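Local coordinates for probable enoyl-CoA hydratase/isomerase (Mycobacterium abscessus, PDB 3SWX) that probably catalyses hydration or isomerisation of enoyl-CoA thioesters, as a member of the crotonase-like enoyl-CoA hydratase/isomerase family, at the interface of chains A and B. Coordinates in Å, arbitrary orientation; residue numbers count along the deposited sequence, not the author numbering. Chains: chain A/B, Probable enoyl-CoA hydratase/isomerase.

The interface of chains A and B. Residues chain A 125, 216, 219-220, 223; chain B 151, 155, 160, 164.
The indole N-H of B:Trp160 points straight at the carboxylate of A:Asp125: NE1 lies 2.8 Å from OD1, with 162° at the hydrogen. OD1 accepts with its anti lone pair, the one turned away from OD2, and sits almost in the ring plane although the carboxylate itself is tilted 38° from the indole. This is a subunit contact of a crotonase-fold enzyme, a family that typically forms trimers; the deposited assembly holds three copies, and the contact is probably part of such a trimer. B:Trp160 opens helix 160-167 and has CG anti to its backbone N, which sends the indole toward chain A and pushes its benzo edge against A helix 209-225. This six-membered end does most of the apolar work there. CZ3 comes to 3.6 Å from the methyl CB of A:Ala219, and the A:Ala219 carbonyl O and A:Arg220 N lie at the ring edge, in plane. The side chain of A:Arg220 crosses the indole at about a right angle, its CG 3.7 Å from B:Trp160 CH2. Its guanidinium lies past the rim on the side of the face opposite B:Met164, NH1 3.8 Å from B:Trp160 CZ2, the two planes 24° apart, and its charge may partly offset that of the nearby A:Asp125 carboxylate. A:Leu216 CD2 comes in beyond the rim, out of the ring plane on the B:Met164 side, 3.9 Å from B:Trp160 CZ2. B:Met164 belongs to the same helix as the tryptophan; its chain bends at chi2, bringing the terminal methyl CE under one indole face near the rim and also to 3.5 Å from A:Ala219 CB. Beyond this packing a water bridges two helix carbonyls, 2.8 Å from both A:Ala219 O and B:Thr151 O.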
loop_
_atom_site.group_PDB
_atom_site.type_symbol
_atom_site.label_atom_id
_atom_site.label_comp_id
_atom_site.label_asym_id
_atom_site.label_seq_id
_atom_site.Cartn_x
_atom_site.Cartn_y
_atom_site.Cartn_z
ATOM N N ASP A 125 6.057 2.643 -14.343
ATOM C CA ASP A 125 4.675 2.997 -14.012
ATOM C C ASP A 125 3.679 1.871 -14.258
ATOM O O ASP A 125 2.641 1.820 -13.610
ATOM C CB ASP A 125 4.283 4.266 -14.766
ATOM C CG ASP A 125 5.260 5.383 -14.501
ATOM O OD1 ASP A 125 5.452 5.666 -13.305
ATOM O OD2 ASP A 125 5.893 5.889 -15.457
ATOM N N LEU A 216 1.557 12.128 -12.998
ATOM C CA LEU A 216 2.846 11.610 -12.486
ATOM C C LEU A 216 3.508 12.572 -11.481
ATOM O O LEU A 216 3.904 12.177 -10.384
ATOM C CB LEU A 216 3.800 11.295 -13.659
ATOM C CG LEU A 216 3.469 10.064 -14.542
ATOM C CD1 LEU A 216 4.305 10.025 -15.820
ATOM C CD2 LEU A 216 3.694 8.771 -13.744
ATOM N N ALA A 219 1.488 12.813 -8.144
ATOM C CA ALA A 219 1.587 11.547 -7.409
ATOM C C ALA A 219 2.990 11.373 -6.794
ATOM O O ALA A 219 3.146 10.857 -5.684
ATOM C CB ALA A 219 1.209 10.338 -8.315
ATOM N N ARG A 220 4.017 11.782 -7.522
ATOM C CA ARG A 220 5.375 11.716 -6.987
ATOM C C ARG A 220 5.544 12.705 -5.838
ATOM O O ARG A 220 6.203 12.407 -4.857
ATOM C CB ARG A 220 6.414 12.018 -8.063
ATOM C CG ARG A 220 6.567 10.951 -9.128
ATOM C CD ARG A 220 7.891 11.123 -9.871
ATOM N NE ARG A 220 7.852 10.568 -11.216
ATOM C CZ ARG A 220 7.933 9.282 -11.519
ATOM N NH1 ARG A 220 8.067 8.377 -10.572
ATOM N NH2 ARG A 220 7.898 8.898 -12.791
ATOM N N VAL A 223 4.327 11.276 -2.609
ATOM C CA VAL A 223 5.286 10.317 -2.056
ATOM C C VAL A 223 6.498 11.027 -1.432
ATOM O O VAL A 223 6.909 10.677 -0.338
ATOM C CB VAL A 223 5.754 9.323 -3.127
ATOM C CG1 VAL A 223 6.886 8.444 -2.571
ATOM C CG2 VAL A 223 4.568 8.479 -3.622
ATOM N N THR B 151 -4.552 11.210 -7.342
ATOM C CA THR B 151 -3.099 11.178 -7.510
ATOM C C THR B 151 -2.386 10.769 -6.229
ATOM O O THR B 151 -1.307 10.178 -6.288
ATOM C CB THR B 151 -2.543 12.522 -7.973
ATOM O OG1 THR B 151 -2.979 13.559 -7.079
ATOM C CG2 THR B 151 -3.003 12.812 -9.431
ATOM N N PRO B 155 -2.661 5.525 -5.890
ATOM C CA PRO B 155 -1.405 4.788 -5.733
ATOM C C PRO B 155 -1.190 4.173 -4.344
ATOM O O PRO B 155 -0.631 3.079 -4.231
ATOM C CB PRO B 155 -0.335 5.855 -6.036
ATOM C CG PRO B 155 -1.025 6.827 -6.875
ATOM C CD PRO B 155 -2.398 6.917 -6.278
ATOM N N TRP B 160 1.327 1.781 -6.964
ATOM C CA TRP B 160 1.638 2.722 -8.024
ATOM C C TRP B 160 1.237 2.178 -9.406
ATOM O O TRP B 160 0.472 2.814 -10.111
ATOM C CB TRP B 160 3.132 3.066 -7.977
ATOM C CG TRP B 160 3.566 4.046 -8.969
ATOM C CD1 TRP B 160 3.965 3.789 -10.245
ATOM C CD2 TRP B 160 3.678 5.462 -8.785
ATOM N NE1 TRP B 160 4.321 4.966 -10.878
ATOM C CE2 TRP B 160 4.140 6.005 -10.000
ATOM C CE3 TRP B 160 3.441 6.324 -7.700
ATOM C CZ2 TRP B 160 4.373 7.373 -10.171
ATOM C CZ3 TRP B 160 3.672 7.686 -7.873
ATOM C CH2 TRP B 160 4.145 8.191 -9.095
ATOM N N MET B 164 -1.593 3.719 -11.892
ATOM C CA MET B 164 -1.189 4.379 -13.144
ATOM C C MET B 164 -1.765 3.727 -14.415
ATOM O O MET B 164 -2.020 4.400 -15.416
ATOM C CB MET B 164 0.331 4.482 -13.214
ATOM C CG MET B 164 0.935 5.425 -12.140
ATOM S SD MET B 164 0.283 7.113 -12.348
ATOM C CE MET B 164 0.824 7.888 -10.791
HETATM O O HOH W 1 0.988 9.210 -5.119
#